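PDB 2Z8F: galacto-N-biose/lacto-N-biose I transporter substrate-binding protein from Bifidobacterium longum, which binds the disaccharides galacto-N-biose and lacto-N-biose, here as the lacto-N-biose end of lacto-N-tetraose, for an ABC transporter that probably imports them. Local coordinates for residues D76-G81 and A293-S298; G81-P86 and F361-G366; D96-A101 and G119-G124; L125-G130 and D309-Q314. One frame throughout, in Å; residues are numbered along the deposited sequence.

Contact 1: D76-G81 and A293-S298; sequences DLAQVG and AVLKNS
Leu77 and Val294 lie side by side on neighbouring antiparallel strands of a mixed sheet, and their side chains leave the same face to cross obliquely, Leu77 CD2 resting on Val294 CG2 at 3.7 Å. The strand 290-294 runs antiparallel beside strand 77-81, whose other neighbour is the parallel strand 16-22, as in class II solute-binding folds. Helix 301-311 packs over the Leu77 and Val294 face. On the other face, Ala78 and Ala293 form a hydrogen-bonded pair: Ala293 N donates to Ala78 O at 2.9 Å, nearly straight at 169°, and Ala78 N returns the bond to Ala293 O. Their methyls are met from outside the pair rather than by each other. Val80 places CG2 4.0 Å from Ala293 CB, and Leu295 CD1 comes to 4.1 Å from Ala78 CB, where helix 61-71 covers Ala78 and Leu295 alike. Gln79, between Ala78 and Val80 in sequence, points away from strand 290-294; its NE2 bonds galactose O4 in the sugar pocket. At the other end Asp76 O takes Leu295 N at 3.0 Å, and the type I turn from Leu295 to Ser298 brings the serine back over the aspartate. The Asp76 carboxylate is held on both oxygens, OD2 by Thr19 N. The Ser298 hydroxyl, anti to its backbone N (chi1 175°), also accepts from the N of zinc ligand His300 and donates to the anti lone pair of Asp76 OD1 at 2.7 Å.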
loop_
_atom_site.group_PDB
_atom_site.type_symbol
_atom_site.label_atom_id
_atom_site.label_comp_id
_atom_site.label_asym_id
_atom_site.label_seq_id
_atom_site.Cartn_x
_atom_site.Cartn_y
_atom_site.Cartn_z
ATOM N N ASP A 76 11.727 4.131 19.095
ATOM C CA ASP A 76 11.636 5.571 18.782
ATOM C C ASP A 76 10.875 5.833 17.490
ATOM O O ASP A 76 10.073 6.781 17.425
ATOM C CB ASP A 76 13.043 6.167 18.677
ATOM C CG ASP A 76 13.796 6.036 19.970
ATOM O OD1 ASP A 76 13.552 6.859 20.877
ATOM O OD2 ASP A 76 14.603 5.072 20.087
ATOM N N LEU A 77 11.126 4.979 16.497
ATOM C CA LEU A 77 10.616 5.119 15.143
ATOM C C LEU A 77 9.906 3.844 14.751
ATOM O O LEU A 77 10.400 2.739 15.027
ATOM C CB LEU A 77 11.777 5.331 14.164
ATOM C CG LEU A 77 12.512 6.671 14.207
ATOM C CD1 LEU A 77 13.792 6.630 13.398
ATOM C CD2 LEU A 77 11.570 7.792 13.675
ATOM N N ALA A 78 8.771 3.977 14.077
ATOM C CA ALA A 78 8.041 2.798 13.608
ATOM C C ALA A 78 7.340 3.061 12.292
ATOM O O ALA A 78 6.727 4.129 12.108
ATOM C CB ALA A 78 7.013 2.360 14.659
ATOM N N GLN A 79 7.382 2.086 11.390
ATOM C CA GLN A 79 6.635 2.210 10.136
ATOM C C GLN A 79 5.136 2.291 10.449
ATOM O O GLN A 79 4.619 1.469 11.199
ATOM C CB GLN A 79 6.906 1.011 9.223
ATOM C CG GLN A 79 6.148 1.096 7.902
ATOM C CD GLN A 79 6.518 -0.007 6.952
ATOM O OE1 GLN A 79 7.564 -0.657 7.104
ATOM N NE2 GLN A 79 5.672 -0.230 5.950
ATOM N N VAL A 80 4.448 3.281 9.874
ATOM C CA VAL A 80 3.019 3.445 10.114
ATOM C C VAL A 80 2.440 3.830 8.762
ATOM O O VAL A 80 2.888 4.813 8.149
ATOM C CB VAL A 80 2.748 4.577 11.132
ATOM C CG1 VAL A 80 1.242 4.876 11.238
ATOM C CG2 VAL A 80 3.329 4.213 12.503
ATOM N N GLY A 81 1.474 3.042 8.291
ATOM C CA GLY A 81 0.897 3.275 6.970
ATOM C C GLY A 81 0.195 4.616 7.009
ATOM O O GLY A 81 -0.265 5.033 8.071
ATOM N N ALA A 293 6.912 7.010 11.743
ATOM C CA ALA A 293 6.494 7.984 12.751
ATOM C C ALA A 293 7.366 7.914 13.987
ATOM O O ALA A 293 7.950 6.864 14.297
ATOM C CB ALA A 293 5.024 7.746 13.147
ATOM N N VAL A 294 7.448 9.042 14.693
ATOM C CA VAL A 294 8.133 9.106 15.982
ATOM C C VAL A 294 7.084 8.838 17.054
ATOM O O VAL A 294 6.015 9.466 17.046
ATOM C CB VAL A 294 8.812 10.484 16.216
ATOM C CG1 VAL A 294 9.537 10.491 17.569
ATOM C CG2 VAL A 294 9.805 10.783 15.074
ATOM N N LEU A 295 7.366 7.891 17.946
ATOM C CA LEU A 295 6.368 7.452 18.926
ATOM C C LEU A 295 6.383 8.314 20.190
ATOM O O LEU A 295 7.357 9.015 20.458
ATOM C CB LEU A 295 6.549 5.961 19.248
ATOM C CG LEU A 295 6.347 5.022 18.050
ATOM C CD1 LEU A 295 6.254 3.570 18.493
ATOM C CD2 LEU A 295 5.090 5.427 17.229
ATOM N N LYS A 296 5.285 8.240 20.942
ATOM C CA LYS A 296 4.968 9.142 22.057
ATOM C C LYS A 296 6.110 9.519 23.004
ATOM O O LYS A 296 6.372 10.709 23.218
ATOM C CB LYS A 296 3.796 8.565 22.852
ATOM C CG LYS A 296 3.289 9.438 23.983
ATOM C CD LYS A 296 2.316 8.647 24.846
ATOM C CE LYS A 296 2.147 9.292 26.204
ATOM N NZ LYS A 296 1.421 10.597 26.119
ATOM N N ASN A 297 6.769 8.517 23.557
ATOM C CA ASN A 297 7.760 8.750 24.593
ATOM C C ASN A 297 9.210 8.546 24.123
ATOM O O ASN A 297 10.099 8.249 24.939
ATOM C CB ASN A 297 7.469 7.857 25.798
ATOM C CG ASN A 297 6.074 8.083 26.395
ATOM O OD1 ASN A 297 5.285 7.145 26.489
ATOM N ND2 ASN A 297 5.782 9.313 26.813
ATOM N N SER A 298 9.456 8.698 22.822
ATOM C CA SER A 298 10.840 8.824 22.357
ATOM C C SER A 298 11.492 10.039 23.010
ATOM O O SER A 298 10.953 11.134 22.973
ATOM C CB SER A 298 10.942 8.963 20.840
ATOM O OG SER A 298 12.303 9.209 20.482
#

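Contact 2: G81-P86 and F361-G366; sequences GYAELP and FTYMPG
Ala83 sets its methyl over the ring face of Tyr363, a CH-pi contact between the turn that follows strand 77-81 and the loop before helix 367-380, near the sugar site of the solute-binding fold. This is the tight part. Ala83 CB stands 3.5 Å from the ring centroid and only 6° off the normal, while Ala83 CA lies over the same face, 3.6 Å from Tyr363 CD2. Phe361 CD2 lies over the centre of the opposite face at 3.5 Å, so the ring is covered on both faces, by a methyl and by a Phe361 ring carbon. Tyr363 reaches this place with CG anti to its carbonyl carbon (chi1 -65°). The nearest atoms of the bound N-acetylglucosamine are about 6 Å from the Ala83 side chain. The rest is sparser, a few isolated touches and a water, with no direct hydrogen bond between the segments. The water lies 2.8 Å from Ala83 O and 2.7 Å from Met364 O, with more acceptors around it than its two protons can serve. Pro86, which is partly exposed, meets the loop through its ring and carbonyl alone. Glu84 points away from the loop; its OE1 accepts Gly81 N, closing the turn, and joins it to Arg23 by a salt bridge. Beside Pro86 the prolines barely touch, Pro365 CB standing 3.8 Å from Pro86 O, and the nearest approach of that end is Pro86 CG to Tyr363 O, 3.4 Å.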
loop_
_atom_site.group_PDB
_atom_site.type_symbol
_atom_site.label_atom_id
_atom_site.label_comp_id
_atom_site.label_asym_id
_atom_site.label_seq_id
_atom_site.Cartn_x
_atom_site.Cartn_y
_atom_site.Cartn_z
ATOM N N GLY A 81 1.474 3.042 8.291
ATOM C CA GLY A 81 0.897 3.275 6.970
ATOM C C GLY A 81 0.195 4.616 7.009
ATOM O O GLY A 81 -0.265 5.033 8.071
ATOM N N TYR A 82 0.099 5.311 5.871
ATOM C CA TYR A 82 -0.697 6.552 5.875
ATOM C C TYR A 82 -2.111 6.298 6.385
ATOM O O TYR A 82 -2.657 7.118 7.135
ATOM C CB TYR A 82 -0.765 7.161 4.484
ATOM C CG TYR A 82 0.599 7.464 3.889
ATOM C CD1 TYR A 82 1.546 8.206 4.599
ATOM C CD2 TYR A 82 0.920 7.002 2.619
ATOM C CE1 TYR A 82 2.827 8.489 4.029
ATOM C CE2 TYR A 82 2.164 7.272 2.031
ATOM C CZ TYR A 82 3.110 8.017 2.744
ATOM O OH TYR A 82 4.345 8.282 2.170
ATOM N N ALA A 83 -2.683 5.169 5.973
ATOM C CA ALA A 83 -4.035 4.760 6.390
ATOM C C ALA A 83 -4.142 4.476 7.873
ATOM O O ALA A 83 -5.249 4.481 8.436
ATOM C CB ALA A 83 -4.483 3.552 5.613
ATOM N N GLU A 84 -2.997 4.188 8.497
ATOM C CA GLU A 84 -2.933 3.854 9.914
ATOM C C GLU A 84 -2.652 5.063 10.800
ATOM O O GLU A 84 -2.874 5.006 12.008
ATOM C CB GLU A 84 -1.808 2.848 10.162
ATOM C CG GLU A 84 -2.066 1.480 9.541
ATOM C CD GLU A 84 -0.933 0.466 9.755
ATOM O OE1 GLU A 84 0.266 0.848 9.694
ATOM O OE2 GLU A 84 -1.259 -0.736 9.948
ATOM N N LEU A 85 -2.110 6.129 10.214
ATOM C CA LEU A 85 -1.617 7.251 11.020
ATOM C C LEU A 85 -2.714 7.962 11.827
ATOM O O LEU A 85 -2.528 8.228 13.014
ATOM C CB LEU A 85 -0.783 8.220 10.159
ATOM C CG LEU A 85 0.118 9.225 10.880
ATOM C CD1 LEU A 85 1.415 9.360 10.103
ATOM C CD2 LEU A 85 -0.527 10.595 11.027
ATOM N N PRO A 86 -3.874 8.247 11.198
ATOM C CA PRO A 86 -4.953 8.864 11.996
ATOM C C PRO A 86 -5.369 7.975 13.178
ATOM O O PRO A 86 -5.594 8.468 14.281
ATOM C CB PRO A 86 -6.078 9.065 10.954
ATOM C CG PRO A 86 -5.357 9.174 9.635
ATOM C CD PRO A 86 -4.281 8.083 9.791
ATOM N N PHE A 361 -7.008 10.462 -0.677
ATOM C CA PHE A 361 -7.995 9.680 0.089
ATOM C C PHE A 361 -7.756 9.806 1.590
ATOM O O PHE A 361 -6.780 9.280 2.133
ATOM C CB PHE A 361 -7.964 8.193 -0.324
ATOM C CG PHE A 361 -9.149 7.384 0.185
ATOM C CD1 PHE A 361 -10.304 7.264 -0.595
ATOM C CD2 PHE A 361 -9.119 6.762 1.443
ATOM C CE1 PHE A 361 -11.415 6.524 -0.145
ATOM C CE2 PHE A 361 -10.226 5.988 1.896
ATOM C CZ PHE A 361 -11.364 5.866 1.092
ATOM N N THR A 362 -8.635 10.535 2.268
ATOM C CA THR A 362 -8.598 10.641 3.723
ATOM C C THR A 362 -9.038 9.311 4.347
ATOM O O THR A 362 -10.064 8.762 3.946
ATOM C CB THR A 362 -9.525 11.798 4.203
ATOM O OG1 THR A 362 -8.990 13.039 3.706
ATOM C CG2 THR A 362 -9.624 11.852 5.736
ATOM N N TYR A 363 -8.241 8.796 5.295
ATOM C CA TYR A 363 -8.642 7.633 6.088
ATOM C C TYR A 363 -9.129 8.051 7.471
ATOM O O TYR A 363 -8.397 8.702 8.221
ATOM C CB TYR A 363 -7.473 6.652 6.242
ATOM C CG TYR A 363 -7.050 6.044 4.936
ATOM C CD1 TYR A 363 -7.647 4.869 4.444
ATOM C CD2 TYR A 363 -6.057 6.665 4.160
ATOM C CE1 TYR A 363 -7.247 4.309 3.234
ATOM C CE2 TYR A 363 -5.648 6.124 2.952
ATOM C CZ TYR A 363 -6.240 4.961 2.473
ATOM O OH TYR A 363 -5.824 4.433 1.284
ATOM N N MET A 364 -10.356 7.649 7.829
ATOM C CA MET A 364 -10.841 7.896 9.191
ATOM C C MET A 364 -9.969 7.185 10.233
ATOM O O MET A 364 -9.416 6.115 9.955
ATOM C CB MET A 364 -12.278 7.370 9.357
ATOM C CG MET A 364 -12.497 5.963 8.787
ATOM S SD MET A 364 -14.069 5.272 9.380
ATOM C CE MET A 364 -13.519 4.515 10.891
ATOM N N PRO A 365 -9.881 7.748 11.429
ATOM C CA PRO A 365 -9.248 6.982 12.531
ATOM C C PRO A 365 -10.034 5.703 12.794
ATOM O O PRO A 365 -11.258 5.758 12.946
ATOM C CB PRO A 365 -9.335 7.916 13.731
ATOM C CG PRO A 365 -10.266 9.035 13.334
ATOM C CD PRO A 365 -10.351 9.081 11.841
ATOM N N GLY A 366 -9.338 4.565 12.869
ATOM C CA GLY A 366 -10.026 3.278 13.057
ATOM C C GLY A 366 -10.294 2.505 11.775
ATOM O O GLY A 366 -11.029 1.501 11.761
HETATM O O HOH W 1 -6.833 5.398 10.517
#

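Contact 3: D96-A101 and G119-G124; sequences DVTQYA and GGKAYG
Val97 N donates to Ala122 O at 2.8 Å, and one residue on Thr98 OG1 accepts from Ala122 N at 2.9 Å, so both polar backbone atoms of Ala122 are gripped by the start of a helix. The same hydroxyl gives its proton to Asp96 OD1, 2.7 Å away on the syn side but tilted out of the carboxylate plane, and is thereby held for its task as acceptor. Asp96 OD1 also takes Thr98 N in a straight bond (169°). The second oxygen, Asp96 OD2, rests 3.5 Å from Lys121 CD where the two side chains cross at about a right angle; the ammonium is too distant for a salt bridge, and a water joins it to OD2. Inward, packing takes over: Ala101 CB meets Ala122 CB at 3.5 Å, and Val97 CG2, lying between its own backbone N and carbonyl carbon, reaches Gly124 N at the same distance. Gly124 O is buried here without a partner in the model. Helix 301-311 packs on Val97 and Ala101, through Pro301 and Met305. An Asx turn at Asp96 leads into helix 98-104, with Val97 at the N-cap position, pinned against strand 121-126 of the sheet.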
loop_
_atom_site.group_PDB
_atom_site.type_symbol
_atom_site.label_atom_id
_atom_site.label_comp_id
_atom_site.label_asym_id
_atom_site.label_seq_id
_atom_site.Cartn_x
_atom_site.Cartn_y
_atom_site.Cartn_z
ATOM N N ASP A 96 4.443 14.730 18.434
ATOM C CA ASP A 96 4.496 15.892 17.555
ATOM C C ASP A 96 5.958 16.260 17.297
ATOM O O ASP A 96 6.687 16.590 18.235
ATOM C CB ASP A 96 3.766 17.050 18.259
ATOM C CG ASP A 96 3.839 18.362 17.500
ATOM O OD1 ASP A 96 4.549 18.441 16.489
ATOM O OD2 ASP A 96 3.194 19.347 17.962
ATOM N N VAL A 97 6.385 16.150 16.044
ATOM C CA VAL A 97 7.768 16.468 15.642
ATOM C C VAL A 97 7.777 17.549 14.566
ATOM O O VAL A 97 8.673 17.607 13.705
ATOM C CB VAL A 97 8.554 15.217 15.170
ATOM C CG1 VAL A 97 8.920 14.323 16.359
ATOM C CG2 VAL A 97 7.779 14.421 14.121
ATOM N N THR A 98 6.753 18.403 14.585
ATOM C CA THR A 98 6.624 19.453 13.585
ATOM C C THR A 98 7.899 20.278 13.371
ATOM O O THR A 98 8.292 20.533 12.222
ATOM C CB THR A 98 5.448 20.391 13.942
ATOM O OG1 THR A 98 4.256 19.604 14.057
ATOM C CG2 THR A 98 5.229 21.437 12.855
ATOM N N GLN A 99 8.529 20.685 14.470
ATOM C CA GLN A 99 9.703 21.554 14.387
ATOM C C GLN A 99 10.900 20.852 13.722
ATOM O O GLN A 99 11.834 21.518 13.242
ATOM C CB GLN A 99 10.092 22.087 15.760
ATOM C CG GLN A 99 10.596 21.052 16.764
ATOM C CD GLN A 99 11.399 21.705 17.893
ATOM O OE1 GLN A 99 12.119 22.690 17.678
ATOM N NE2 GLN A 99 11.284 21.149 19.095
ATOM N N TYR A 100 10.867 19.517 13.703
ATOM C CA TYR A 100 11.909 18.746 13.013
ATOM C C TYR A 100 11.521 18.412 11.584
ATOM O O TYR A 100 12.307 18.623 10.674
ATOM C CB TYR A 100 12.273 17.477 13.796
ATOM C CG TYR A 100 12.559 17.760 15.250
ATOM C CD1 TYR A 100 13.645 18.554 15.621
ATOM C CD2 TYR A 100 11.740 17.246 16.259
ATOM C CE1 TYR A 100 13.905 18.852 16.944
ATOM C CE2 TYR A 100 11.989 17.532 17.594
ATOM C CZ TYR A 100 13.101 18.320 17.926
ATOM O OH TYR A 100 13.357 18.590 19.237
ATOM N N ALA A 101 10.297 17.908 11.384
ATOM C CA ALA A 101 9.781 17.647 10.035
ATOM C C ALA A 101 9.974 18.832 9.077
ATOM O O ALA A 101 10.356 18.634 7.936
ATOM C CB ALA A 101 8.293 17.237 10.081
ATOM N N GLY A 119 -3.900 17.903 11.808
ATOM C CA GLY A 119 -4.164 19.238 12.329
ATOM C C GLY A 119 -2.977 20.176 12.199
ATOM O O GLY A 119 -2.734 20.999 13.078
ATOM N N GLY A 120 -2.248 20.047 11.092
ATOM C CA GLY A 120 -1.105 20.898 10.797
ATOM C C GLY A 120 0.086 20.588 11.681
ATOM O O GLY A 120 1.029 21.380 11.766
ATOM N N LYS A 121 0.031 19.454 12.371
ATOM C CA LYS A 121 1.196 18.969 13.124
ATOM C C LYS A 121 1.747 17.722 12.442
ATOM O O LYS A 121 0.981 16.892 11.963
ATOM C CB LYS A 121 0.832 18.677 14.573
ATOM C CG LYS A 121 0.529 19.936 15.372
ATOM C CD LYS A 121 -0.058 19.607 16.734
ATOM C CE LYS A 121 -0.208 20.868 17.582
ATOM N NZ LYS A 121 -0.885 20.607 18.896
ATOM N N ALA A 122 3.075 17.598 12.399
ATOM C CA ALA A 122 3.717 16.462 11.732
ATOM C C ALA A 122 4.179 15.424 12.744
ATOM O O ALA A 122 4.609 15.771 13.856
ATOM C CB ALA A 122 4.893 16.924 10.861
ATOM N N TYR A 123 4.082 14.156 12.347
ATOM C CA TYR A 123 4.331 13.046 13.274
ATOM C C TYR A 123 5.402 12.094 12.785
ATOM O O TYR A 123 5.619 11.040 13.387
ATOM C CB TYR A 123 3.016 12.325 13.647
ATOM C CG TYR A 123 2.120 13.252 14.430
ATOM C CD1 TYR A 123 2.283 13.402 15.814
ATOM C CD2 TYR A 123 1.148 14.026 13.783
ATOM C CE1 TYR A 123 1.473 14.286 16.541
ATOM C CE2 TYR A 123 0.343 14.917 14.507
ATOM C CZ TYR A 123 0.515 15.034 15.873
ATOM O OH TYR A 123 -0.262 15.909 16.596
ATOM N N GLY A 124 6.093 12.503 11.727
ATOM C CA GLY A 124 7.226 11.726 11.181
ATOM C C GLY A 124 7.588 12.183 9.784
ATOM O O GLY A 124 7.442 13.372 9.441
HETATM O O HOH W 2 1.464 19.024 20.060
#

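Contact 4: L125-G130 and D309-Q314; sequences LPQDTG and DWFNTQ. With GAL (beta-D-galactopyranose), chain C.
Gln127 brings NE2 to the edge of the Phe311 ring, near its plane and 3.5 Å from CE2, with the amide and ring planes turned 43° apart. Asn312 OD1 lies at the ring edge too, in plane, and takes that NE2 at 2.9 Å in a straight bond (168°). This acceptor sits in the Gln127 amide plane, yet the two amide planes are 70° apart and the side chains cross at about a right angle. Gln127 CG is anti to the backbone N and the chain runs extended beyond it; the other proton of NE2 can go to Tyr20 OH. The other end of the Asn312 amide makes only a weak bond, ND2 to Pro126 O. A water donates to both Gln127 O and Asn312 O. Farther along the helix end, Gln314 NE2 lies 3.3 Å above one face of the Trp310 ring, offset to its rim. One residue past Gln127, Asp128 OD2 accepts from galactose O3 at 2.7 Å, while its OD1 is held by Ser290 N. Leu125 packs on helix 301-311, CD1 against Asp309 N and its side chain also touching Met305 and Leu308. That helix ends between strand 121-126, bonded to strand 290-294, and helix 33-43, which packs on Phe311.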
loop_
_atom_site.group_PDB
_atom_site.type_symbol
_atom_site.label_atom_id
_atom_site.label_comp_id
_atom_site.label_asym_id
_atom_site.label_seq_id
_atom_site.Cartn_x
_atom_site.Cartn_y
_atom_site.Cartn_z
ATOM N N LEU A 125 8.056 11.250 8.960
ATOM C CA LEU A 125 8.359 11.565 7.579
ATOM C C LEU A 125 7.823 10.493 6.638
ATOM O O LEU A 125 7.819 9.298 7.007
ATOM C CB LEU A 125 9.872 11.758 7.358
ATOM C CG LEU A 125 10.548 12.914 8.078
ATOM C CD1 LEU A 125 12.052 12.828 7.887
ATOM C CD2 LEU A 125 10.028 14.242 7.540
ATOM N N PRO A 126 7.380 10.890 5.425
ATOM C CA PRO A 126 6.827 9.916 4.503
ATOM C C PRO A 126 7.932 9.049 3.923
ATOM O O PRO A 126 9.073 9.529 3.744
ATOM C CB PRO A 126 6.194 10.796 3.413
ATOM C CG PRO A 126 7.152 11.975 3.328
ATOM C CD PRO A 126 7.394 12.252 4.825
ATOM N N GLN A 127 7.598 7.809 3.572
ATOM C CA GLN A 127 8.621 6.881 3.073
ATOM C C GLN A 127 8.363 6.425 1.638
ATOM O O GLN A 127 9.282 6.425 0.809
ATOM C CB GLN A 127 8.803 5.691 4.032
ATOM C CG GLN A 127 9.931 4.763 3.590
ATOM C CD GLN A 127 10.206 3.681 4.629
ATOM O OE1 GLN A 127 9.495 2.657 4.673
ATOM N NE2 GLN A 127 11.208 3.914 5.494
ATOM N N ASP A 128 7.117 6.037 1.336
ATOM C CA ASP A 128 6.806 5.491 0.002
ATOM C C ASP A 128 5.345 5.749 -0.375
ATOM O O ASP A 128 4.553 6.177 0.472
ATOM C CB ASP A 128 7.091 3.979 -0.058
ATOM C CG ASP A 128 6.172 3.166 0.855
ATOM O OD1 ASP A 128 6.032 3.509 2.061
ATOM O OD2 ASP A 128 5.573 2.201 0.338
ATOM N N THR A 129 5.009 5.505 -1.634
ATOM C CA THR A 129 3.596 5.542 -2.029
ATOM C C THR A 129 3.156 4.251 -2.718
ATOM O O THR A 129 3.984 3.492 -3.254
ATOM C CB THR A 129 3.295 6.762 -2.927
ATOM O OG1 THR A 129 4.014 6.615 -4.149
ATOM C CG2 THR A 129 3.717 8.065 -2.232
ATOM N N GLY A 130 1.844 4.020 -2.735
ATOM C CA GLY A 130 1.291 2.761 -3.237
ATOM C C GLY A 130 0.253 2.892 -4.333
ATOM O O GLY A 130 -0.870 2.401 -4.186
ATOM N N ASP A 309 15.353 11.138 7.952
ATOM C CA ASP A 309 15.530 11.866 6.725
ATOM C C ASP A 309 16.617 11.237 5.862
ATOM O O ASP A 309 16.461 11.116 4.654
ATOM C CB ASP A 309 15.836 13.337 6.991
ATOM C CG ASP A 309 16.248 14.061 5.751
ATOM O OD1 ASP A 309 15.339 14.393 4.933
ATOM O OD2 ASP A 309 17.468 14.286 5.561
ATOM N N TRP A 310 17.730 10.839 6.484
ATOM C CA TRP A 310 18.767 10.156 5.726
ATOM C C TRP A 310 18.214 8.831 5.165
ATOM O O TRP A 310 18.336 8.549 3.964
ATOM C CB TRP A 310 20.022 9.904 6.598
ATOM C CG TRP A 310 21.114 9.160 5.861
ATOM C CD1 TRP A 310 22.110 9.692 5.067
ATOM C CD2 TRP A 310 21.305 7.738 5.833
ATOM N NE1 TRP A 310 22.902 8.680 4.552
ATOM C CE2 TRP A 310 22.430 7.476 5.016
ATOM C CE3 TRP A 310 20.631 6.658 6.429
ATOM C CZ2 TRP A 310 22.900 6.168 4.777
ATOM C CZ3 TRP A 310 21.086 5.379 6.184
ATOM C CH2 TRP A 310 22.216 5.144 5.375
ATOM N N PHE A 311 17.597 8.022 6.029
ATOM C CA PHE A 311 17.142 6.699 5.607
ATOM C C PHE A 311 16.151 6.809 4.455
ATOM O O PHE A 311 16.265 6.097 3.457
ATOM C CB PHE A 311 16.536 5.921 6.789
ATOM C CG PHE A 311 16.192 4.500 6.454
ATOM C CD1 PHE A 311 17.135 3.485 6.625
ATOM C CD2 PHE A 311 14.929 4.171 5.978
ATOM C CE1 PHE A 311 16.814 2.172 6.312
ATOM C CE2 PHE A 311 14.589 2.888 5.648
ATOM C CZ PHE A 311 15.532 1.855 5.833
ATOM N N ASN A 312 15.198 7.724 4.582
ATOM C CA ASN A 312 14.133 7.861 3.586
ATOM C C ASN A 312 14.579 8.538 2.299
ATOM O O ASN A 312 13.786 8.667 1.353
ATOM C CB ASN A 312 12.937 8.608 4.180
ATOM C CG ASN A 312 12.100 7.740 5.085
ATOM O OD1 ASN A 312 12.442 6.576 5.358
ATOM N ND2 ASN A 312 10.970 8.288 5.540
ATOM N N THR A 313 15.837 8.984 2.257
ATOM C CA THR A 313 16.424 9.501 1.019
ATOM C C THR A 313 17.496 8.584 0.402
ATOM O O THR A 313 18.188 8.978 -0.542
ATOM C CB THR A 313 16.951 10.993 1.165
ATOM O OG1 THR A 313 17.901 11.081 2.228
ATOM C CG2 THR A 313 15.799 11.950 1.456
ATOM N N GLN A 314 17.610 7.346 0.906
ATOM C CA GLN A 314 18.484 6.341 0.262
ATOM C C GLN A 314 17.730 5.664 -0.880
ATOM O O GLN A 314 17.406 4.476 -0.842
ATOM C CB GLN A 314 19.006 5.310 1.297
ATOM C CG GLN A 314 19.786 5.971 2.462
ATOM C CD GLN A 314 20.819 6.977 1.946
ATOM O OE1 GLN A 314 21.778 6.608 1.278
ATOM N NE2 GLN A 314 20.591 8.254 2.216
HETATM C C1 GAL C . 3.093 -2.620 2.325
HETATM C C2 GAL C . 3.119 -1.148 2.724
HETATM C C3 GAL C . 4.082 -0.405 1.813
HETATM C C4 GAL C . 5.470 -1.076 1.838
HETATM C C5 GAL C . 5.348 -2.557 1.469
HETATM C C6 GAL C . 6.669 -3.313 1.602
HETATM O O2 GAL C . 1.818 -0.607 2.546
HETATM O O3 GAL C . 4.141 0.926 2.248
HETATM O O4 GAL C . 5.975 -0.887 3.131
HETATM O O5 GAL C . 4.414 -3.190 2.338
HETATM O O6 GAL C . 6.555 -4.567 0.959
HETATM O O HOH W 3 11.338 8.183 0.385
#

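How the contacts relate
Contacts 1, 3 and 4 gather round one sheet: strands 290-294 and 121-126 are neighbours in it, and Val294 N probably bonds Tyr123 O between contacts 1 and 3. Contacts 3 and 4 share strand 121-126, while contact 2 continues from contact 1 through Gly81. Contacts 1, 2 and 4 are buried; contact 3 is partly exposed and holds a charged pair bridged by water. Chemistry follows place: strand pairing with apolar faces in contact 1, a methyl on an aromatic ring in contact 2, helix-start bonds in contact 3 and crossed amides in contact 4. Residues of contacts 1 and 4 bind galactose, and Tyr82 OH probably bonds Asp128 O, joining contacts 2 and 4.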